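Local coordinates for protein glucosamine--fructose-6-phosphate aminotransferase [isomerizing] (PDB 3TBF) that probably makes glucosamine 6-phosphate from fructose 6-phosphate with nitrogen from glutamine, the fragment being the C-terminal domain with two SIS (sugar isomerase) modules, at residues G36-D41 with L174-L179; S294-V299 with G304-F309. All coordinates share one frame; numbering follows the deposited sequence.

Contact 1: residues G36-D41 with L174-L179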
ATOM      1  N   GLY A  36     -36.435   8.515   5.667  1.00 42.26           N
ATOM      2  CA  GLY A  36     -35.198   9.147   6.153  1.00 41.17           C
ATOM      3  C   GLY A  36     -34.293   8.287   7.019  1.00 39.92           C
ATOM      4  O   GLY A  36     -33.375   8.813   7.586  1.00 38.67           O
ATOM      5  N   GLU A  37     -34.569   6.984   7.121  1.00 39.12           N
ATOM      6  CA  GLU A  37     -33.728   6.047   7.866  1.00 39.63           C
ATOM      7  C   GLU A  37     -33.079   5.062   6.915  1.00 38.13           C
ATOM      8  O   GLU A  37     -33.683   4.645   5.933  1.00 37.24           O
ATOM      9  CB  GLU A  37     -34.551   5.245   8.869  1.00 40.54           C
ATOM     10  CG  GLU A  37     -35.205   6.092   9.957  1.00 44.31           C
ATOM     11  CD  GLU A  37     -35.997   5.233  10.949  1.00 49.91           C
ATOM     12  OE1 GLU A  37     -36.391   4.090  10.595  1.00 52.36           O
ATOM     13  OE2 GLU A  37     -36.225   5.700  12.089  1.00 53.18           O
ATOM     14  N   ILE A  38     -31.850   4.689   7.206  1.00 37.23           N
ATOM     15  CA  ILE A  38     -31.206   3.668   6.410  1.00 37.28           C
ATOM     16  C   ILE A  38     -31.961   2.385   6.595  1.00 37.83           C
ATOM     17  O   ILE A  38     -32.265   2.004   7.720  1.00 36.40           O
ATOM     18  CB  ILE A  38     -29.721   3.478   6.735  1.00 36.81           C
ATOM     19  CG1 ILE A  38     -28.942   4.664   6.177  1.00 35.65           C
ATOM     20  CG2 ILE A  38     -29.210   2.267   6.048  1.00 36.33           C
ATOM     21  CD1 ILE A  38     -27.565   4.767   6.646  1.00 33.47           C
ATOM     22  N   SER A  39     -32.298   1.771   5.464  1.00 38.90           N
ATOM     23  CA  SER A  39     -33.190   0.638   5.457  1.00 41.39           C
ATOM     24  C   SER A  39     -32.605  -0.579   4.749  1.00 42.64           C
ATOM     25  O   SER A  39     -32.099  -0.502   3.630  1.00 41.74           O
ATOM     26  CB  SER A  39     -34.527   1.014   4.805  1.00 41.68           C
ATOM     27  OG  SER A  39     -35.424  -0.091   4.778  1.00 42.39           O
ATOM     28  N   LEU A  40     -32.742  -1.714   5.410  1.00 45.05           N
ATOM     29  CA  LEU A  40     -32.335  -2.990   4.847  1.00 46.92           C
ATOM     30  C   LEU A  40     -33.289  -3.401   3.701  1.00 48.48           C
ATOM     31  O   LEU A  40     -32.861  -4.060   2.756  1.00 47.70           O
ATOM     32  CB  LEU A  40     -32.299  -4.049   5.959  1.00 47.17           C
ATOM     33  CG  LEU A  40     -31.444  -5.271   5.679  1.00 47.88           C
ATOM     34  CD1 LEU A  40     -30.005  -4.819   5.437  1.00 46.94           C
ATOM     35  CD2 LEU A  40     -31.548  -6.293   6.830  1.00 47.09           C
ATOM     36  N   ASP A  41     -34.561  -2.981   3.797  1.00 50.53           N
ATOM     37  CA  ASP A  41     -35.593  -3.231   2.754  1.00 52.07           C
ATOM     38  C   ASP A  41     -35.294  -2.608   1.403  1.00 51.56           C
ATOM     39  O   ASP A  41     -35.873  -3.017   0.415  1.00 52.26           O
ATOM     40  CB  ASP A  41     -36.965  -2.712   3.191  1.00 52.89           C
ATOM     41  CG  ASP A  41     -37.483  -3.407   4.454  1.00 56.67           C
ATOM     42  OD1 ASP A  41     -37.040  -4.556   4.732  1.00 60.03           O
ATOM     43  OD2 ASP A  41     -38.328  -2.794   5.168  1.00 59.36           O
ATOM     44  N   LEU A 174     -20.238   3.049   0.616  1.00 11.80           N
ATOM     45  CA  LEU A 174     -19.533   2.213   1.589  1.00 11.10           C
ATOM     46  C   LEU A 174     -19.878   2.618   3.007  1.00 11.71           C
ATOM     47  O   LEU A 174     -19.938   1.754   3.860  1.00 12.18           O
ATOM     48  CB  LEU A 174     -18.020   2.247   1.361  1.00 11.48           C
ATOM     49  CG  LEU A 174     -17.498   1.392   0.183  1.00 11.86           C
ATOM     50  CD1 LEU A 174     -16.151   1.904  -0.394  1.00 11.01           C
ATOM     51  CD2 LEU A 174     -17.382  -0.062   0.548  1.00 11.77           C
ATOM     52  N   ALA A 175     -20.099   3.917   3.257  1.00 11.39           N
ATOM     53  CA  ALA A 175     -20.562   4.408   4.561  1.00 12.72           C
ATOM     54  C   ALA A 175     -21.932   3.880   4.907  1.00 12.61           C
ATOM     55  O   ALA A 175     -22.181   3.532   6.055  1.00 13.54           O
ATOM     56  CB  ALA A 175     -20.646   5.941   4.607  1.00 11.26           C
ATOM     57  N   ILE A 176     -22.822   3.856   3.925  1.00 12.43           N
ATOM     58  CA  ILE A 176     -24.165   3.349   4.134  1.00 12.96           C
ATOM     59  C   ILE A 176     -24.129   1.842   4.443  1.00 13.91           C
ATOM     60  O   ILE A 176     -24.728   1.404   5.395  1.00 14.21           O
ATOM     61  CB  ILE A 176     -25.055   3.612   2.897  1.00 13.36           C
ATOM     62  CG1 ILE A 176     -25.412   5.087   2.833  1.00 13.87           C
ATOM     63  CG2 ILE A 176     -26.325   2.730   2.894  1.00 10.60           C
ATOM     64  CD1 ILE A 176     -25.878   5.479   1.441  1.00 14.60           C
ATOM     65  N   PHE A 177     -23.425   1.077   3.628  1.00 14.44           N
ATOM     66  CA  PHE A 177     -23.114  -0.321   3.901  1.00 15.40           C
ATOM     67  C   PHE A 177     -22.535  -0.542   5.319  1.00 15.57           C
ATOM     68  O   PHE A 177     -22.951  -1.449   6.029  1.00 15.28           O
ATOM     69  CB  PHE A 177     -22.132  -0.839   2.823  1.00 15.72           C
ATOM     70  CG  PHE A 177     -21.569  -2.190   3.112  1.00 18.15           C
ATOM     71  CD1 PHE A 177     -22.377  -3.287   3.085  1.00 21.40           C
ATOM     72  CD2 PHE A 177     -20.235  -2.356   3.392  1.00 20.69           C
ATOM     73  CE1 PHE A 177     -21.878  -4.549   3.349  1.00 24.29           C
ATOM     74  CE2 PHE A 177     -19.727  -3.615   3.658  1.00 23.37           C
ATOM     75  CZ  PHE A 177     -20.563  -4.714   3.623  1.00 24.05           C
ATOM     76  N   THR A 178     -21.595   0.290   5.742  1.00 15.60           N
ATOM     77  CA  THR A 178     -21.081   0.171   7.102  1.00 15.66           C
ATOM     78  C   THR A 178     -22.210   0.232   8.092  1.00 15.99           C
ATOM     79  O   THR A 178     -22.252  -0.598   8.988  1.00 17.12           O
ATOM     80  CB  THR A 178     -20.072   1.260   7.437  1.00 15.33           C
ATOM     81  OG1 THR A 178     -18.916   1.058   6.642  1.00 16.46           O
ATOM     82  CG2 THR A 178     -19.644   1.208   8.853  1.00 14.83           C
ATOM     83  N   LEU A 179     -23.137   1.186   7.938  1.00 15.42           N
ATOM     84  CA  LEU A 179     -24.208   1.331   8.939  1.00 15.59           C
ATOM     85  C   LEU A 179     -25.251   0.197   8.850  1.00 16.29           C
ATOM     86  O   LEU A 179     -25.745  -0.300   9.870  1.00 18.57           O
ATOM     87  CB  LEU A 179     -24.860   2.701   8.861  1.00 15.02           C
ATOM     88  CG  LEU A 179     -23.911   3.895   9.054  1.00 14.53           C
ATOM     89  CD1 LEU A 179     -24.615   5.253   8.776  1.00 13.68           C
ATOM     90  CD2 LEU A 179     -23.338   3.954  10.429  1.00 13.94           C
TER
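Ile38 lies against Leu179 and Ile176 of helix 165-184, and these three side chains carry the whole contact. Apolar packing joins the segments. The far methyl of Ile38 does most of the work: its CD1 meets Leu179 CD1 at 3.7 Å and stands 4.1 Å from Leu179 CB. The side chains cross at about a right angle, and the Ile38 methyl lies against the flank of Leu179. The other branch of Ile38 makes a looser touch, with CG2 at 4.3 Å from Ile176 CG2. The torsions divide the labour. With CG1 beside the backbone N (chi1 -73°) and CD1 extended from there (chi2 168°), one arm goes to Leu179, while CG2 goes to Ile176. The two helix residues are three apart in sequence and form one patch for a single isoleucine.

No hydrogen bond joins the two segments. Leu174 O accepts two from Thr178: the backbone N at 2.9 Å and OG1 at 3.0 Å. They arrive from opposite faces of the carbonyl plane, so one oxygen serves both donors. The OG1 bond turns the hydroxyl back onto its own helix. On the other segment Ser39 OG takes a weak bond from Asp41 N. Ser39 also pairs by backbone with Ser32, beside the small hairpin of strands 33-34 and 37-38. Gly36 O accepts a bond from Lys201 NZ.

Helix 190-201 completes the surroundings: Thr197 touches Ile38, Tyr196 touches Leu179 and Leu200 touches Ile176. The contact therefore fastens the N-terminal hairpin to one side of helix 165-184, which belongs largely to the first SIS domain. With no polar bond across it, the join depends on shape and on shielding methyl groups from water.

Contact 2: residues S294-V299 with G304-F309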
ATOM      1  N   SER A 294       3.050  17.522  14.329  1.00 36.70           N
ATOM      2  CA  SER A 294       4.407  17.102  14.592  1.00 38.15           C
ATOM      3  C   SER A 294       5.071  16.543  13.313  1.00 37.80           C
ATOM      4  O   SER A 294       6.231  16.860  13.027  1.00 38.70           O
ATOM      5  CB  SER A 294       4.409  16.096  15.743  1.00 38.34           C
ATOM      6  OG  SER A 294       5.663  15.490  15.865  1.00 40.78           O
ATOM      7  N   ASN A 295       4.340  15.743  12.528  1.00 36.92           N
ATOM      8  CA  ASN A 295       4.887  15.231  11.260  1.00 35.76           C
ATOM      9  C   ASN A 295       5.085  16.364  10.263  1.00 36.14           C
ATOM     10  O   ASN A 295       6.054  16.421   9.501  1.00 35.57           O
ATOM     11  CB  ASN A 295       3.969  14.189  10.648  1.00 35.04           C
ATOM     12  CG  ASN A 295       3.733  12.977  11.561  1.00 35.97           C
ATOM     13  OD1 ASN A 295       2.610  12.446  11.602  1.00 36.51           O
ATOM     14  ND2 ASN A 295       4.784  12.519  12.271  1.00 35.31           N
ATOM     15  N   LEU A 296       4.152  17.304  10.291  1.00 36.94           N
ATOM     16  CA  LEU A 296       4.233  18.427   9.402  1.00 37.79           C
ATOM     17  C   LEU A 296       5.419  19.316   9.751  1.00 39.03           C
ATOM     18  O   LEU A 296       6.045  19.895   8.876  1.00 37.77           O
ATOM     19  CB  LEU A 296       2.904  19.171   9.409  1.00 37.63           C
ATOM     20  CG  LEU A 296       1.856  18.467   8.543  1.00 37.93           C
ATOM     21  CD1 LEU A 296       0.464  18.927   8.879  1.00 37.36           C
ATOM     22  CD2 LEU A 296       2.147  18.705   7.074  1.00 40.02           C
ATOM     23  N   GLN A 297       5.736  19.387  11.040  1.00 42.03           N
ATOM     24  CA  GLN A 297       6.894  20.140  11.499  1.00 44.57           C
ATOM     25  C   GLN A 297       8.164  19.537  10.915  1.00 44.98           C
ATOM     26  O   GLN A 297       8.991  20.256  10.344  1.00 44.71           O
ATOM     27  CB  GLN A 297       6.955  20.176  13.024  1.00 45.97           C
ATOM     28  CG  GLN A 297       7.996  21.186  13.579  1.00 50.72           C
ATOM     29  CD  GLN A 297       7.683  22.660  13.214  1.00 54.81           C
ATOM     30  OE1 GLN A 297       6.665  23.223  13.666  1.00 58.42           O
ATOM     31  NE2 GLN A 297       8.574  23.295  12.414  1.00 54.76           N
ATOM     32  N   GLU A 298       8.290  18.211  11.005  1.00 45.82           N
ATOM     33  CA  GLU A 298       9.459  17.527  10.442  1.00 46.56           C
ATOM     34  C   GLU A 298       9.599  17.996   8.995  1.00 45.72           C
ATOM     35  O   GLU A 298      10.686  18.434   8.580  1.00 46.13           O
ATOM     36  CB  GLU A 298       9.337  15.986  10.482  1.00 46.57           C
ATOM     37  CG  GLU A 298       9.302  15.323  11.889  1.00 50.48           C
ATOM     38  CD  GLU A 298       9.591  13.761  11.866  1.00 55.88           C
ATOM     39  OE1 GLU A 298      10.793  13.371  11.847  1.00 57.61           O
ATOM     40  OE2 GLU A 298       8.620  12.929  11.889  1.00 57.17           O
ATOM     41  N   VAL A 299       8.492  17.949   8.242  1.00 43.70           N
ATOM     42  CA  VAL A 299       8.544  18.295   6.817  1.00 42.29           C
ATOM     43  C   VAL A 299       8.880  19.767   6.617  1.00 42.10           C
ATOM     44  O   VAL A 299       9.668  20.115   5.746  1.00 40.82           O
ATOM     45  CB  VAL A 299       7.216  17.929   6.064  1.00 41.82           C
ATOM     46  CG1 VAL A 299       7.057  18.764   4.787  1.00 40.75           C
ATOM     47  CG2 VAL A 299       7.202  16.467   5.732  1.00 40.62           C
ATOM     48  N   GLY A 304      10.036  22.205   2.876  1.00 38.58           N
ATOM     49  CA  GLY A 304       8.859  21.847   2.076  1.00 36.84           C
ATOM     50  C   GLY A 304       7.883  22.993   2.017  1.00 36.48           C
ATOM     51  O   GLY A 304       7.710  23.722   2.995  1.00 36.92           O
ATOM     52  N   LYS A 305       7.256  23.173   0.863  1.00 35.21           N
ATOM     53  CA  LYS A 305       6.212  24.167   0.720  1.00 34.20           C
ATOM     54  C   LYS A 305       4.831  23.542   1.064  1.00 32.43           C
ATOM     55  O   LYS A 305       4.240  22.799   0.271  1.00 30.69           O
ATOM     56  CB  LYS A 305       6.257  24.766  -0.679  1.00 34.35           C
ATOM     57  CG  LYS A 305       5.237  25.874  -0.937  1.00 38.11           C
ATOM     58  CD  LYS A 305       5.247  26.930   0.172  1.00 42.92           C
ATOM     59  CE  LYS A 305       5.122  28.360  -0.379  1.00 44.63           C
ATOM     60  NZ  LYS A 305       3.775  28.601  -0.940  1.00 46.81           N
ATOM     61  N   LEU A 306       4.344  23.865   2.263  1.00 31.38           N
ATOM     62  CA  LEU A 306       3.161  23.266   2.839  1.00 30.02           C
ATOM     63  C   LEU A 306       1.931  23.971   2.286  1.00 29.56           C
ATOM     64  O   LEU A 306       1.830  25.216   2.366  1.00 29.83           O
ATOM     65  CB  LEU A 306       3.148  23.390   4.383  1.00 30.51           C
ATOM     66  CG  LEU A 306       3.849  22.329   5.258  1.00 31.33           C
ATOM     67  CD1 LEU A 306       5.200  21.951   4.652  1.00 30.60           C
ATOM     68  CD2 LEU A 306       4.040  22.783   6.736  1.00 28.39           C
ATOM     69  N   ILE A 307       1.041  23.148   1.702  1.00 27.12           N
ATOM     70  CA  ILE A 307      -0.269  23.548   1.188  1.00 25.60           C
ATOM     71  C   ILE A 307      -1.280  22.695   1.907  1.00 24.13           C
ATOM     72  O   ILE A 307      -1.351  21.464   1.679  1.00 22.07           O
ATOM     73  CB  ILE A 307      -0.349  23.281  -0.300  1.00 25.26           C
ATOM     74  CG1 ILE A 307       0.679  24.155  -1.026  1.00 26.18           C
ATOM     75  CG2 ILE A 307      -1.695  23.557  -0.796  1.00 23.45           C
ATOM     76  CD1 ILE A 307       0.917  23.724  -2.426  1.00 25.42           C
ATOM     77  N   LEU A 308      -2.027  23.327   2.811  1.00 23.52           N
ATOM     78  CA  LEU A 308      -2.808  22.579   3.772  1.00 23.29           C
ATOM     79  C   LEU A 308      -4.269  22.855   3.662  1.00 23.16           C
ATOM     80  O   LEU A 308      -4.675  23.992   3.624  1.00 24.86           O
ATOM     81  CB  LEU A 308      -2.358  22.882   5.177  1.00 23.95           C
ATOM     82  CG  LEU A 308      -0.858  22.788   5.483  1.00 24.79           C
ATOM     83  CD1 LEU A 308      -0.662  23.284   6.877  1.00 25.71           C
ATOM     84  CD2 LEU A 308      -0.287  21.379   5.297  1.00 21.89           C
ATOM     85  N   PHE A 309      -5.051  21.783   3.629  1.00 22.43           N
ATOM     86  CA  PHE A 309      -6.458  21.842   3.697  1.00 21.41           C
ATOM     87  C   PHE A 309      -6.875  21.323   5.042  1.00 21.43           C
ATOM     88  O   PHE A 309      -6.656  20.182   5.415  1.00 22.32           O
ATOM     89  CB  PHE A 309      -7.052  20.989   2.606  1.00 21.86           C
ATOM     90  CG  PHE A 309      -6.701  21.449   1.234  1.00 21.90           C
ATOM     91  CD1 PHE A 309      -7.225  22.611   0.718  1.00 22.18           C
ATOM     92  CD2 PHE A 309      -5.849  20.730   0.467  1.00 23.16           C
ATOM     93  CE1 PHE A 309      -6.894  23.047  -0.554  1.00 21.75           C
ATOM     94  CE2 PHE A 309      -5.530  21.160  -0.811  1.00 24.20           C
ATOM     95  CZ  PHE A 309      -6.059  22.343  -1.302  1.00 21.31           C
TER
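Leu296 and Leu308 reach toward each other between helix 294-299 and strand 305-309. They run side by side in opposing senses, and their CD2 methyls meet at 4.0 Å. Both keep CG beside the backbone N. In Leu308 CD1 is the extended branch (chi2 174°), and the other methyl, CD2, makes the contact. Leu296 CD2 also lies 4.4 Å from Leu306 CG, so this one methyl rests over two strand side chains.

Leu306 and Val299 make the closest apolar touch, with CD1 and CG1 at 3.7 Å. These side chains meet at a slant. The valine has CG1 anti to its backbone N (chi1 157°), and this is the branch that faces the leucine. The second methyl of Leu306 turns elsewhere: CD2 comes within 4.1 Å of Leu296 O, a van der Waals touch on the helix backbone carbonyl. Leu306 thus spreads its fork over neighbouring turns of the helix. At the end nearest the connecting turn, Gly304 N lies 3.6 Å from Val299 O, close but not a hydrogen bond.

Leu306 and Leu308 are two apart on the strand and share its helix-facing side. The alternate residues Lys305, Ile307 and Phe309 face the other way, where Phe309 meets helix 335-355. The patch runs on into strand 278-283: Val283 touches Leu296, Ile279 touches Val299 and Ala281 touches Leu308.

The axes of the two segments pass 9.8 Å apart, and their directions are inclined by 148°. This is the return half of a beta-alpha-beta crossover, strand 278-283, helix 289-301, strand 305-311, in which the helix packs on adjacent parallel strands. Such units build the alpha/beta/alpha sandwich of the SIS domain.

Both contacts are apolar and have no hydrogen bond between their segments, but they serve different levels of the fold. Contact 2 belongs to the core of the second SIS domain. It pairs consecutive elements with only four residues between segments, and all five touching residues are buried. Contact 1 is smaller. It brings together parts 133 residues apart, and one of its three touching residues, Ile38, is partly exposed. It attaches an N-terminal hairpin to the first SIS domain. The contacts share no helix or strand. The centres of contact 1 and contact 2 are about 37 Å apart, on opposite sides of the chain's centre. The nearest atoms of contact 1 and contact 2 are about 20 Å apart.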